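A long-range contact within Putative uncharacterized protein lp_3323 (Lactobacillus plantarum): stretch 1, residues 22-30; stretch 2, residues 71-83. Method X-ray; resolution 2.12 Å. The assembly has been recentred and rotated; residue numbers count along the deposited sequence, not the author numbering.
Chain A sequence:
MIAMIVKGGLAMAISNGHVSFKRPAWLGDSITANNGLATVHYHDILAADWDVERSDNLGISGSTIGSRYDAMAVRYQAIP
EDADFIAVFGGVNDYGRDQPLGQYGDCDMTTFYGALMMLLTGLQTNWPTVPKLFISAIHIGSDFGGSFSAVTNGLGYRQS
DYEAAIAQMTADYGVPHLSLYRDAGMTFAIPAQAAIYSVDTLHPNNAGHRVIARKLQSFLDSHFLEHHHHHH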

# COMPACT_ATOMS: atom_id res chain seq x y z
N LYS A 22 16.20 -12.75 16.21
CA LYS A 22 16.61 -13.52 17.38
C LYS A 22 16.13 -12.92 18.70
O LYS A 22 15.95 -13.65 19.66
CB LYS A 22 18.14 -13.69 17.41
CG LYS A 22 18.73 -14.30 16.12
CD LYS A 22 20.28 -14.25 16.08
CE LYS A 22 20.88 -12.83 16.20
NZ LYS A 22 20.23 -11.79 15.33
N ARG A 23 15.93 -11.61 18.74
CA ARG A 23 15.57 -10.89 19.96
C ARG A 23 14.44 -9.88 19.72
O ARG A 23 14.62 -8.67 19.93
CB ARG A 23 16.80 -10.17 20.55
CG ARG A 23 17.82 -11.11 21.19
CD ARG A 23 19.12 -10.40 21.60
NE ARG A 23 19.62 -9.46 20.58
CZ ARG A 23 20.35 -9.80 19.52
NH1 ARG A 23 20.68 -11.07 19.31
NH2 ARG A 23 20.74 -8.87 18.67
N PRO A 24 13.25 -10.38 19.30
CA PRO A 24 12.14 -9.46 19.05
C PRO A 24 11.58 -8.88 20.33
O PRO A 24 11.64 -9.52 21.39
CB PRO A 24 11.09 -10.34 18.38
CG PRO A 24 11.37 -11.72 18.92
CD PRO A 24 12.87 -11.78 19.05
N ALA A 25 11.02 -7.67 20.24
CA ALA A 25 10.31 -7.08 21.36
C ALA A 25 8.91 -6.69 20.89
O ALA A 25 8.75 -6.04 19.85
CB ALA A 25 11.07 -5.87 21.88
N TRP A 26 7.91 -7.07 21.66
CA TRP A 26 6.51 -6.93 21.27
C TRP A 26 5.80 -5.97 22.21
O TRP A 26 5.52 -6.32 23.35
CB TRP A 26 5.85 -8.30 21.29
CG TRP A 26 6.61 -9.35 20.49
CD1 TRP A 26 7.52 -10.25 20.97
CD2 TRP A 26 6.52 -9.60 19.08
NE1 TRP A 26 8.00 -11.05 19.96
CE2 TRP A 26 7.40 -10.67 18.78
CE3 TRP A 26 5.77 -9.03 18.03
CZ2 TRP A 26 7.57 -11.18 17.49
CZ3 TRP A 26 5.94 -9.55 16.73
CH2 TRP A 26 6.82 -10.60 16.48
N LEU A 27 5.53 -4.76 21.73
CA LEU A 27 4.85 -3.75 22.54
C LEU A 27 3.39 -3.66 22.14
O LEU A 27 3.08 -3.41 20.98
CB LEU A 27 5.54 -2.39 22.38
CG LEU A 27 5.00 -1.17 23.12
CD1 LEU A 27 5.12 -1.31 24.63
CD2 LEU A 27 5.69 0.12 22.63
N GLY A 28 2.48 -3.88 23.09
CA GLY A 28 1.05 -3.84 22.78
C GLY A 28 0.08 -3.92 23.93
O GLY A 28 0.41 -3.61 25.06
N ASP A 29 -1.14 -4.35 23.62
CA ASP A 29 -2.22 -4.46 24.59
C ASP A 29 -2.50 -5.93 24.91
O ASP A 29 -1.56 -6.73 24.96
CB ASP A 29 -3.46 -3.69 24.11
CG ASP A 29 -3.80 -3.93 22.63
OD1 ASP A 29 -3.88 -5.11 22.20
OD2 ASP A 29 -3.99 -2.93 21.88
N SER A 30 -3.76 -6.29 25.13
CA SER A 30 -4.11 -7.66 25.53
C SER A 30 -3.90 -8.72 24.44
O SER A 30 -3.72 -9.91 24.75
CB SER A 30 -5.56 -7.71 25.98
OG SER A 30 -5.87 -9.04 26.37
N ALA A 71 0.16 4.14 29.11
CA ALA A 71 0.60 4.69 27.83
C ALA A 71 1.78 3.96 27.18
O ALA A 71 2.89 3.99 27.71
CB ALA A 71 0.94 6.16 27.99
N MSE A 72 1.56 3.35 26.03
CA MSE A 72 2.68 2.83 25.23
C MSE A 72 3.70 3.91 24.84
O MSE A 72 4.89 3.61 24.62
CB MSE A 72 2.17 2.13 23.98
CG MSE A 72 1.48 0.80 24.25
SE MSE A 72 0.88 -0.05 22.57
CE MSE A 72 -0.91 -0.56 23.17
N ALA A 73 3.25 5.14 24.77
CA ALA A 73 4.13 6.27 24.47
C ALA A 73 5.13 6.57 25.59
O ALA A 73 6.05 7.36 25.40
CB ALA A 73 3.33 7.50 24.10
N VAL A 74 4.95 5.93 26.75
CA VAL A 74 5.99 5.91 27.78
C VAL A 74 6.57 4.51 27.99
O VAL A 74 7.78 4.35 28.16
CB VAL A 74 5.53 6.56 29.14
CG1 VAL A 74 4.25 5.99 29.65
CG2 VAL A 74 6.62 6.41 30.20
N ARG A 75 5.73 3.48 27.93
CA ARG A 75 6.18 2.12 28.21
C ARG A 75 7.24 1.58 27.24
O ARG A 75 7.95 0.63 27.57
CB ARG A 75 5.00 1.16 28.26
CG ARG A 75 4.12 1.34 29.46
CD ARG A 75 3.22 0.12 29.68
NE ARG A 75 2.35 -0.19 28.54
CZ ARG A 75 2.56 -1.20 27.71
NH1 ARG A 75 3.61 -1.99 27.87
NH2 ARG A 75 1.71 -1.43 26.71
N TYR A 76 7.33 2.18 26.06
CA TYR A 76 8.33 1.79 25.07
C TYR A 76 9.76 1.84 25.61
O TYR A 76 10.65 1.18 25.07
CB TYR A 76 8.24 2.69 23.82
CG TYR A 76 8.97 4.02 23.96
CD1 TYR A 76 8.30 5.16 24.39
CD2 TYR A 76 10.33 4.13 23.66
CE1 TYR A 76 8.95 6.39 24.50
CE2 TYR A 76 11.00 5.34 23.79
CZ TYR A 76 10.31 6.47 24.21
OH TYR A 76 10.98 7.67 24.34
N GLN A 77 9.97 2.64 26.66
CA GLN A 77 11.29 2.87 27.25
C GLN A 77 11.79 1.63 28.01
O GLN A 77 12.96 1.57 28.40
CB GLN A 77 11.27 4.10 28.16
CG GLN A 77 10.74 5.35 27.46
CD GLN A 77 10.94 6.65 28.23
OE1 GLN A 77 11.14 7.71 27.63
NE2 GLN A 77 10.85 6.60 29.56
N ALA A 78 10.90 0.65 28.19
CA ALA A 78 11.25 -0.65 28.79
C ALA A 78 11.72 -1.70 27.78
O ALA A 78 12.10 -2.81 28.17
CB ALA A 78 10.08 -1.19 29.63
N ILE A 79 11.65 -1.38 26.49
CA ILE A 79 12.17 -2.26 25.44
C ILE A 79 13.68 -2.46 25.68
O ILE A 79 14.41 -1.49 25.92
CB ILE A 79 11.86 -1.69 24.00
CG1 ILE A 79 10.35 -1.69 23.71
CG2 ILE A 79 12.59 -2.46 22.91
CD1 ILE A 79 9.94 -0.82 22.51
N PRO A 80 14.14 -3.73 25.67
CA PRO A 80 15.56 -4.06 25.88
C PRO A 80 16.48 -3.32 24.90
O PRO A 80 16.14 -3.18 23.71
CB PRO A 80 15.62 -5.55 25.61
CG PRO A 80 14.23 -6.04 25.82
CD PRO A 80 13.32 -4.94 25.44
N GLU A 81 17.63 -2.87 25.39
CA GLU A 81 18.57 -2.10 24.56
C GLU A 81 19.10 -2.86 23.31
O GLU A 81 19.40 -2.26 22.28
CB GLU A 81 19.71 -1.52 25.41
CG GLU A 81 19.48 -0.05 25.80
CD GLU A 81 19.68 0.25 27.30
OE1 GLU A 81 20.57 -0.38 27.94
OE2 GLU A 81 18.95 1.12 27.84
N ASP A 82 19.17 -4.19 23.41
CA ASP A 82 19.64 -5.01 22.29
C ASP A 82 18.52 -5.78 21.56
O ASP A 82 18.74 -6.85 20.99
CB ASP A 82 20.75 -5.97 22.77
CG ASP A 82 20.27 -6.94 23.82
OD1 ASP A 82 19.31 -6.61 24.56
OD2 ASP A 82 20.86 -8.04 23.92
N ALA A 83 17.31 -5.21 21.58
CA ALA A 83 16.23 -5.70 20.74
C ALA A 83 16.66 -5.64 19.27
O ALA A 83 17.21 -4.62 18.85
CB ALA A 83 14.99 -4.86 20.95

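Two arginines, one from each stretch, fasten the ends of this contact, and each gives a guanidinium N-H to a backbone carbonyl of the other stretch. At one end, NE of Arg 23 donates to O of Asp 82 at 2.8 Å, nearly straight at 171°, with the carbonyl at the edge of the guanidinium. The carboxylate of Asp 82 adds a long salt bridge, its OD2 3.8 Å from NE of Arg 23; because that oxygen lies well out of the guanidinium plane, the attraction is of charge alone. Close by, CA of Ala 83 approaches O of Arg 23 at 3.5 Å in a CA-H...O contact. The type I turn from Pro 80 to Ala 83, closed by its own backbone hydrogen bond, contains both Asp 82 and Ala 83. At the other end, NH2 of Arg 75 reaches O of Gly 28 at 3.0 Å, a weak bond bent to 130°.

Between these polar ends the strand presents alternate side chains: Ala 25 and Leu 27 point toward the second stretch, whereas Trp 26 points away. The small methyl of Ala 25 permits close approach, its CB lying 3.9 Å from CG2 of Ile 79 and 4.2 Å from CB of Ala 83. Leu 27, with chi1 t and chi2 p, loses the most surface to the other stretch. Its branched end packs against the helix and the 3-10 segment: CD2 lies 3.8 Å from CB of Tyr 76, and CG 4.2 Å from CG of Met 72. The Tyr 76 ring leads away, so its CB serves this contact.

Met 72, a selenomethionine, reaches with its long unbranched chain to the end of the strand, placing CE 3.6 Å from C of Gly 28. Gly 28 has no side chain and offers bare backbone to that methyl. Together the stretches bury 542 Å², both sides summed.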